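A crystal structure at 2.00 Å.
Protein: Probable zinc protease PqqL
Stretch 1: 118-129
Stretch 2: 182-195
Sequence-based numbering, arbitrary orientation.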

ATOM      1  N   SER A 118      22.725  13.437  -0.737  1.00 22.48           N
ATOM      2  CA  SER A 118      23.007  14.560   0.157  1.00 22.52           C
ATOM      3  C   SER A 118      22.431  15.898  -0.390  1.00 25.02           C
ATOM      4  O   SER A 118      21.850  16.669   0.369  1.00 24.26           O
ATOM      5  CB  SER A 118      24.506  14.680   0.388  1.00 26.41           C
ATOM      6  OG  SER A 118      24.765  15.588   1.439  1.00 40.55           O
ATOM      7  N   GLU A 119      22.536  16.120  -1.709  1.00 21.26           N
ATOM      8  CA  GLU A 119      22.014  17.302  -2.386  1.00 21.83           C
ATOM      9  C   GLU A 119      20.513  17.247  -2.622  1.00 25.09           C
ATOM     10  O   GLU A 119      19.878  18.292  -2.650  1.00 22.94           O
ATOM     11  CB  GLU A 119      22.774  17.583  -3.687  1.00 23.52           C
ATOM     12  CG  GLU A 119      24.251  17.801  -3.411  1.00 30.05           C
ATOM     13  CD  GLU A 119      24.846  19.014  -4.084  1.00 41.58           C
ATOM     14  OE1 GLU A 119      24.278  19.492  -5.093  1.00 32.29           O
ATOM     15  OE2 GLU A 119      25.893  19.489  -3.591  1.00 46.70           O
ATOM     16  N   TRP A 120      19.924  16.047  -2.773  1.00 22.74           N
ATOM     17  CA  TRP A 120      18.471  15.983  -2.903  1.00 22.21           C
ATOM     18  C   TRP A 120      17.858  16.402  -1.552  1.00 25.69           C
ATOM     19  O   TRP A 120      16.794  17.014  -1.528  1.00 24.80           O
ATOM     20  CB  TRP A 120      18.024  14.559  -3.266  1.00 20.68           C
ATOM     21  CG  TRP A 120      18.204  14.190  -4.710  1.00 20.99           C
ATOM     22  CD1 TRP A 120      18.364  15.039  -5.770  1.00 24.18           C
ATOM     23  CD2 TRP A 120      18.209  12.864  -5.252  1.00 20.44           C
ATOM     24  NE1 TRP A 120      18.444  14.322  -6.943  1.00 23.45           N
ATOM     25  CE2 TRP A 120      18.332  12.984  -6.656  1.00 23.98           C
ATOM     26  CE3 TRP A 120      18.088  11.576  -4.687  1.00 21.12           C
ATOM     27  CZ2 TRP A 120      18.350  11.870  -7.503  1.00 22.41           C
ATOM     28  CZ3 TRP A 120      18.101  10.474  -5.531  1.00 22.07           C
ATOM     29  CH2 TRP A 120      18.221  10.627  -6.921  1.00 22.42           C
ATOM     30  N   SER A 121      18.561  16.085  -0.435  1.00 22.38           N
ATOM     31  CA  SER A 121      18.137  16.390   0.929  1.00 22.89           C
ATOM     32  C   SER A 121      17.942  17.882   1.245  1.00 29.01           C
ATOM     33  O   SER A 121      17.016  18.199   1.992  1.00 30.10           O
ATOM     34  CB  SER A 121      19.091  15.766   1.941  1.00 24.90           C
ATOM     35  OG  SER A 121      19.042  14.351   1.860  1.00 34.47           O
ATOM     36  N   ASN A 122      18.813  18.782   0.717  1.00 26.52           N
ATOM     37  CA  ASN A 122      18.754  20.228   1.011  1.00 27.42           C
ATOM     38  C   ASN A 122      19.345  21.173  -0.070  1.00 31.75           C
ATOM     39  O   ASN A 122      19.406  22.381   0.175  1.00 32.80           O
ATOM     40  CB  ASN A 122      19.449  20.507   2.370  1.00 28.13           C
ATOM     41  CG  ASN A 122      20.964  20.446   2.336  1.00 46.62           C
ATOM     42  OD1 ASN A 122      21.591  19.857   1.440  1.00 34.72           O
ATOM     43  ND2 ASN A 122      21.591  21.080   3.311  1.00 42.98           N
ATOM     44  N   ALA A 123      19.815  20.652  -1.224  1.00 26.95           N
ATOM     45  CA  ALA A 123      20.476  21.526  -2.206  1.00 26.53           C
ATOM     46  C   ALA A 123      19.835  21.553  -3.610  1.00 29.20           C
ATOM     47  O   ALA A 123      20.486  22.005  -4.557  1.00 28.49           O
ATOM     48  CB  ALA A 123      21.958  21.193  -2.294  1.00 26.98           C
ATOM     49  N   ALA A 124      18.551  21.168  -3.729  1.00 25.68           N
ATOM     50  CA  ALA A 124      17.803  21.262  -5.001  1.00 26.34           C
ATOM     51  C   ALA A 124      17.628  22.763  -5.303  1.00 30.10           C
ATOM     52  O   ALA A 124      17.385  23.534  -4.371  1.00 29.08           O
ATOM     53  CB  ALA A 124      16.448  20.599  -4.869  1.00 26.60           C
ATOM     54  N   THR A 125      17.776  23.177  -6.577  1.00 27.78           N
ATOM     55  CA  THR A 125      17.773  24.607  -6.939  1.00 29.59           C
ATOM     56  C   THR A 125      16.465  25.183  -7.515  1.00 35.51           C
ATOM     57  O   THR A 125      16.285  26.404  -7.432  1.00 36.94           O
ATOM     58  CB  THR A 125      18.937  24.933  -7.894  1.00 36.16           C
ATOM     59  OG1 THR A 125      18.863  24.090  -9.044  1.00 34.77           O
ATOM     60  CG2 THR A 125      20.301  24.792  -7.218  1.00 34.37           C
ATOM     61  N   PHE A 126      15.581  24.351  -8.120  1.00 31.07           N
ATOM     62  CA  PHE A 126      14.313  24.826  -8.705  1.00 30.54           C
ATOM     63  C   PHE A 126      14.508  26.002  -9.674  1.00 34.15           C
ATOM     64  O   PHE A 126      13.899  27.054  -9.490  1.00 33.55           O
ATOM     65  CB  PHE A 126      13.268  25.187  -7.622  1.00 31.78           C
ATOM     66  CG  PHE A 126      13.005  24.108  -6.613  1.00 32.08           C
ATOM     67  CD1 PHE A 126      12.049  23.127  -6.853  1.00 34.27           C
ATOM     68  CD2 PHE A 126      13.727  24.055  -5.423  1.00 33.59           C
ATOM     69  CE1 PHE A 126      11.819  22.109  -5.920  1.00 34.52           C
ATOM     70  CE2 PHE A 126      13.491  23.045  -4.491  1.00 35.74           C
ATOM     71  CZ  PHE A 126      12.544  22.075  -4.749  1.00 33.30           C
ATOM     72  N   GLU A 127      15.372  25.818 -10.692  1.00 31.63           N
ATOM     73  CA  GLU A 127      15.644  26.814 -11.736  1.00 33.24           C
ATOM     74  C   GLU A 127      14.354  27.052 -12.522  1.00 35.65           C
ATOM     75  O   GLU A 127      13.670  26.090 -12.876  1.00 34.13           O
ATOM     76  CB  GLU A 127      16.740  26.308 -12.699  1.00 35.45           C
ATOM     77  CG  GLU A 127      18.100  26.065 -12.058  1.00 50.14           C
ATOM     78  CD  GLU A 127      19.025  25.179 -12.877  1.00 73.36           C
ATOM     79  OE1 GLU A 127      19.233  24.010 -12.478  1.00 45.53           O
ATOM     80  OE2 GLU A 127      19.545  25.651 -13.915  1.00 78.14           O
ATOM     81  N   LYS A 128      14.015  28.329 -12.767  1.00 33.24           N
ATOM     82  CA  LYS A 128      12.810  28.773 -13.483  1.00 33.31           C
ATOM     83  C   LYS A 128      12.557  27.968 -14.759  1.00 38.08           C
ATOM     84  O   LYS A 128      11.464  27.431 -14.936  1.00 36.06           O
ATOM     85  CB  LYS A 128      12.912  30.273 -13.822  1.00 36.09           C
ATOM     86  CG  LYS A 128      11.575  30.927 -14.121  1.00 43.66           C
ATOM     87  CD  LYS A 128      11.614  31.752 -15.393  1.00 50.25           C
ATOM     88  CE  LYS A 128      10.344  32.546 -15.589  1.00 57.42           C
ATOM     89  NZ  LYS A 128       9.156  31.683 -15.842  1.00 62.58           N
ATOM     90  N   LEU A 129      13.587  27.872 -15.628  1.00 36.30           N
ATOM     91  CA  LEU A 129      13.521  27.160 -16.899  1.00 36.30           C
ATOM     92  C   LEU A 129      13.198  25.682 -16.718  1.00 35.50           C
ATOM     93  O   LEU A 129      12.387  25.158 -17.480  1.00 35.03           O
ATOM     94  CB  LEU A 129      14.801  27.374 -17.725  1.00 37.37           C
ATOM     95  CG  LEU A 129      14.918  28.718 -18.476  1.00 44.31           C
ATOM     96  CD1 LEU A 129      16.373  29.021 -18.833  1.00 45.43           C
ATOM     97  CD2 LEU A 129      14.056  28.743 -19.732  1.00 47.36           C
ATOM     98  N   THR A 182       4.798  28.808  -8.482  1.00 30.71           N
ATOM     99  CA  THR A 182       6.079  29.476  -8.736  1.00 30.75           C
ATOM    100  C   THR A 182       7.245  28.634  -8.235  1.00 33.92           C
ATOM    101  O   THR A 182       7.060  27.881  -7.271  1.00 32.29           O
ATOM    102  CB  THR A 182       6.121  30.891  -8.100  1.00 38.24           C
ATOM    103  OG1 THR A 182       6.261  30.787  -6.682  1.00 37.77           O
ATOM    104  CG2 THR A 182       4.924  31.773  -8.485  1.00 36.02           C
ATOM    105  N   PRO A 183       8.480  28.833  -8.774  1.00 31.28           N
ATOM    106  CA  PRO A 183       9.647  28.122  -8.218  1.00 30.46           C
ATOM    107  C   PRO A 183       9.849  28.417  -6.725  1.00 33.55           C
ATOM    108  O   PRO A 183      10.283  27.537  -6.000  1.00 31.86           O
ATOM    109  CB  PRO A 183      10.810  28.643  -9.062  1.00 32.43           C
ATOM    110  CG  PRO A 183      10.175  29.055 -10.351  1.00 37.16           C
ATOM    111  CD  PRO A 183       8.880  29.680  -9.918  1.00 33.10           C
ATOM    112  N   ALA A 184       9.484  29.634  -6.265  1.00 31.21           N
ATOM    113  CA  ALA A 184       9.597  30.037  -4.860  1.00 31.08           C
ATOM    114  C   ALA A 184       8.608  29.252  -3.992  1.00 31.92           C
ATOM    115  O   ALA A 184       8.962  28.865  -2.886  1.00 31.36           O
ATOM    116  CB  ALA A 184       9.378  31.538  -4.708  1.00 32.85           C
ATOM    117  N   GLN A 185       7.386  28.986  -4.504  1.00 27.53           N
ATOM    118  CA  GLN A 185       6.377  28.184  -3.794  1.00 26.46           C
ATOM    119  C   GLN A 185       6.803  26.700  -3.681  1.00 30.41           C
ATOM    120  O   GLN A 185       6.572  26.063  -2.649  1.00 29.04           O
ATOM    121  CB  GLN A 185       5.003  28.314  -4.452  1.00 27.87           C
ATOM    122  CG  GLN A 185       4.313  29.648  -4.161  1.00 35.69           C
ATOM    123  CD  GLN A 185       3.091  29.908  -5.021  1.00 51.03           C
ATOM    124  OE1 GLN A 185       3.013  29.531  -6.201  1.00 39.69           O
ATOM    125  NE2 GLN A 185       2.111  30.584  -4.446  1.00 49.44           N
ATOM    126  N   LEU A 186       7.436  26.161  -4.735  1.00 27.84           N
ATOM    127  CA  LEU A 186       7.947  24.781  -4.734  1.00 26.77           C
ATOM    128  C   LEU A 186       9.077  24.665  -3.717  1.00 28.38           C
ATOM    129  O   LEU A 186       9.129  23.690  -2.970  1.00 27.36           O
ATOM    130  CB  LEU A 186       8.469  24.383  -6.124  1.00 26.69           C
ATOM    131  CG  LEU A 186       7.450  24.274  -7.237  1.00 30.57           C
ATOM    132  CD1 LEU A 186       8.154  24.076  -8.555  1.00 30.82           C
ATOM    133  CD2 LEU A 186       6.464  23.120  -6.986  1.00 31.39           C
ATOM    134  N   ARG A 187       9.949  25.697  -3.668  1.00 24.71           N
ATOM    135  CA  ARG A 187      11.087  25.820  -2.754  1.00 24.75           C
ATOM    136  C   ARG A 187      10.576  25.879  -1.320  1.00 29.23           C
ATOM    137  O   ARG A 187      11.177  25.273  -0.448  1.00 28.48           O
ATOM    138  CB  ARG A 187      11.873  27.110  -3.075  1.00 26.28           C
ATOM    139  CG  ARG A 187      13.338  27.111  -2.649  1.00 41.41           C
ATOM    140  CD  ARG A 187      14.039  28.446  -2.931  1.00 53.58           C
ATOM    141  NE  ARG A 187      13.684  29.010  -4.241  1.00 62.15           N
ATOM    142  CZ  ARG A 187      14.364  28.805  -5.367  1.00 73.90           C
ATOM    143  NH1 ARG A 187      15.472  28.075  -5.358  1.00 56.73           N
ATOM    144  NH2 ARG A 187      13.950  29.346  -6.507  1.00 61.69           N
ATOM    145  N   GLN A 188       9.472  26.617  -1.076  1.00 27.53           N
ATOM    146  CA  GLN A 188       8.870  26.760   0.252  1.00 27.91           C
ATOM    147  C   GLN A 188       8.411  25.397   0.816  1.00 30.79           C
ATOM    148  O   GLN A 188       8.728  25.087   1.968  1.00 30.81           O
ATOM    149  CB  GLN A 188       7.716  27.774   0.187  1.00 30.27           C
ATOM    150  CG  GLN A 188       7.090  28.149   1.528  1.00 51.57           C
ATOM    151  CD  GLN A 188       6.142  29.340   1.443  1.00 73.56           C
ATOM    152  OE1 GLN A 188       5.871  30.010   2.448  1.00 68.10           O
ATOM    153  NE2 GLN A 188       5.614  29.642   0.254  1.00 64.42           N
ATOM    154  N   PHE A 189       7.695  24.584   0.009  1.00 25.33           N
ATOM    155  CA  PHE A 189       7.237  23.248   0.432  1.00 24.28           C
ATOM    156  C   PHE A 189       8.457  22.373   0.735  1.00 27.83           C
ATOM    157  O   PHE A 189       8.515  21.745   1.786  1.00 28.57           O
ATOM    158  CB  PHE A 189       6.371  22.597  -0.665  1.00 25.27           C
ATOM    159  CG  PHE A 189       5.779  21.250  -0.315  1.00 25.13           C
ATOM    160  CD1 PHE A 189       4.486  21.149   0.188  1.00 26.13           C
ATOM    161  CD2 PHE A 189       6.506  20.076  -0.517  1.00 25.65           C
ATOM    162  CE1 PHE A 189       3.935  19.901   0.504  1.00 26.29           C
ATOM    163  CE2 PHE A 189       5.955  18.831  -0.200  1.00 27.31           C
ATOM    164  CZ  PHE A 189       4.673  18.749   0.303  1.00 25.34           C
ATOM    165  N   TYR A 190       9.434  22.364  -0.182  1.00 23.43           N
ATOM    166  CA  TYR A 190      10.693  21.634  -0.060  1.00 23.22           C
ATOM    167  C   TYR A 190      11.429  21.951   1.239  1.00 28.95           C
ATOM    168  O   TYR A 190      11.804  21.025   1.956  1.00 28.10           O
ATOM    169  CB  TYR A 190      11.577  21.949  -1.268  1.00 24.12           C
ATOM    170  CG  TYR A 190      12.962  21.341  -1.251  1.00 24.60           C
ATOM    171  CD1 TYR A 190      13.149  19.978  -1.460  1.00 25.43           C
ATOM    172  CD2 TYR A 190      14.095  22.148  -1.158  1.00 25.13           C
ATOM    173  CE1 TYR A 190      14.426  19.426  -1.529  1.00 26.34           C
ATOM    174  CE2 TYR A 190      15.377  21.609  -1.243  1.00 25.41           C
ATOM    175  CZ  TYR A 190      15.537  20.247  -1.435  1.00 30.45           C
ATOM    176  OH  TYR A 190      16.797  19.704  -1.515  1.00 31.64           O
ATOM    177  N   GLN A 191      11.635  23.245   1.554  1.00 27.42           N
ATOM    178  CA  GLN A 191      12.348  23.633   2.775  1.00 27.57           C
ATOM    179  C   GLN A 191      11.513  23.383   4.052  1.00 30.29           C
ATOM    180  O   GLN A 191      12.086  23.125   5.106  1.00 30.42           O
ATOM    181  CB  GLN A 191      12.886  25.069   2.685  1.00 29.86           C
ATOM    182  CG  GLN A 191      13.877  25.242   1.527  1.00 45.98           C
ATOM    183  CD  GLN A 191      14.648  26.541   1.516  1.00 64.15           C
ATOM    184  OE1 GLN A 191      15.877  26.546   1.403  1.00 61.05           O
ATOM    185  NE2 GLN A 191      13.958  27.672   1.601  1.00 50.81           N
ATOM    186  N   ARG A 192      10.178  23.362   3.929  1.00 26.30           N
ATOM    187  CA  ARG A 192       9.255  23.079   5.032  1.00 26.71           C
ATOM    188  C   ARG A 192       9.333  21.609   5.472  1.00 30.09           C
ATOM    189  O   ARG A 192       9.335  21.331   6.672  1.00 29.10           O
ATOM    190  CB  ARG A 192       7.800  23.412   4.610  1.00 26.96           C
ATOM    191  CG  ARG A 192       6.732  23.188   5.696  1.00 35.26           C
ATOM    192  CD  ARG A 192       5.618  24.239   5.714  1.00 40.65           C
ATOM    193  NE  ARG A 192       4.954  24.383   4.419  1.00 48.42           N
ATOM    194  CZ  ARG A 192       4.955  25.496   3.695  1.00 66.41           C
ATOM    195  NH1 ARG A 192       5.555  26.589   4.146  1.00 64.45           N
ATOM    196  NH2 ARG A 192       4.344  25.528   2.522  1.00 51.35           N
ATOM    197  N   TRP A 193       9.362  20.673   4.497  1.00 25.71           N
ATOM    198  CA  TRP A 193       9.288  19.240   4.767  1.00 24.07           C
ATOM    199  C   TRP A 193      10.585  18.461   4.585  1.00 26.69           C
ATOM    200  O   TRP A 193      10.723  17.396   5.196  1.00 26.98           O
ATOM    201  CB  TRP A 193       8.166  18.622   3.909  1.00 22.26           C
ATOM    202  CG  TRP A 193       6.828  19.262   4.157  1.00 23.67           C
ATOM    203  CD1 TRP A 193       6.178  20.142   3.342  1.00 26.79           C
ATOM    204  CD2 TRP A 193       6.032  19.151   5.347  1.00 23.77           C
ATOM    205  NE1 TRP A 193       5.002  20.551   3.928  1.00 26.50           N
ATOM    206  CE2 TRP A 193       4.879  19.949   5.154  1.00 28.04           C
ATOM    207  CE3 TRP A 193       6.164  18.430   6.551  1.00 24.59           C
ATOM    208  CZ2 TRP A 193       3.869  20.056   6.125  1.00 27.54           C
ATOM    209  CZ3 TRP A 193       5.148  18.513   7.494  1.00 26.10           C
ATOM    210  CH2 TRP A 193       4.018  19.317   7.276  1.00 27.17           C
ATOM    211  N   TYR A 194      11.514  18.945   3.733  1.00 22.71           N
ATOM    212  CA  TYR A 194      12.796  18.256   3.488  1.00 22.04           C
ATOM    213  C   TYR A 194      13.870  18.728   4.452  1.00 26.94           C
ATOM    214  O   TYR A 194      14.744  19.536   4.102  1.00 28.47           O
ATOM    215  CB  TYR A 194      13.264  18.374   2.018  1.00 21.98           C
ATOM    216  CG  TYR A 194      12.476  17.554   1.020  1.00 21.43           C
ATOM    217  CD1 TYR A 194      11.110  17.764   0.839  1.00 23.15           C
ATOM    218  CD2 TYR A 194      13.114  16.647   0.177  1.00 21.86           C
ATOM    219  CE1 TYR A 194      10.384  17.033  -0.103  1.00 24.39           C
ATOM    220  CE2 TYR A 194      12.409  15.949  -0.805  1.00 22.16           C
ATOM    221  CZ  TYR A 194      11.044  16.147  -0.941  1.00 29.10           C
ATOM    222  OH  TYR A 194      10.341  15.436  -1.880  1.00 27.22           O
ATOM    223  N   GLN A 195      13.760  18.254   5.692  1.00 23.63           N
ATOM    224  CA  GLN A 195      14.690  18.521   6.794  1.00 23.95           C
ATOM    225  C   GLN A 195      15.034  17.169   7.427  1.00 26.97           C
ATOM    226  O   GLN A 195      14.199  16.267   7.307  1.00 24.88           O
ATOM    227  CB  GLN A 195      14.120  19.549   7.802  1.00 25.50           C
ATOM    228  CG  GLN A 195      13.916  20.984   7.219  1.00 26.31           C
ATOM    229  CD  GLN A 195      15.096  21.593   6.463  1.00 35.28           C
ATOM    230  OE1 GLN A 195      16.246  21.204   6.625  1.00 33.85           O
ATOM    231  NE2 GLN A 195      14.843  22.579   5.607  1.00 23.62           N
TER
HETATM  232  O   HOH W   1      17.040  23.337   1.725  1.00 37.07           O

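Phe126 and Tyr190 bury the most surface in this contact, and each meets the other directly. Their ring centroids lie 5.1 Å apart with planes at 69°, and Phe126 CE2 comes to 3.5 Å from Tyr190 CD2, so the edge of Phe126 points into the face of Tyr190. Phe126 sits in a loop with positive phi and psi (52/55), its CA-to-CB bond directed toward helix 183-193. One face of its ring lies against the backbone of Leu186 and Arg187, and Phe126 CD1 is 3.9 Å from Leu186 CB. Its carbonyl also packs on the proline that opens the helix, with Phe126 O 3.5 Å from Pro183 CB.

Tyr190, chi1 t, sends its hydroxyl to the backbone where stretch 1 turns away from helical geometry. Tyr190 OH donates to Trp120 O at 2.7 Å and accepts from Ala124 N at 3.2 Å, the latter with an N-H...O angle of 166°. One hydroxyl thus bridges a carbonyl and an amide four residues apart. Ala123 N is equally near Tyr190 OH, 3.2 Å, but its angle is too poor for a hydrogen bond.

Arg187 adds a third polar link: its CA-to-CB bond points sideways, yet NH1 reaches Thr125 O at 2.8 Å (136°), while Phe126 CB lies over one guanidinium face.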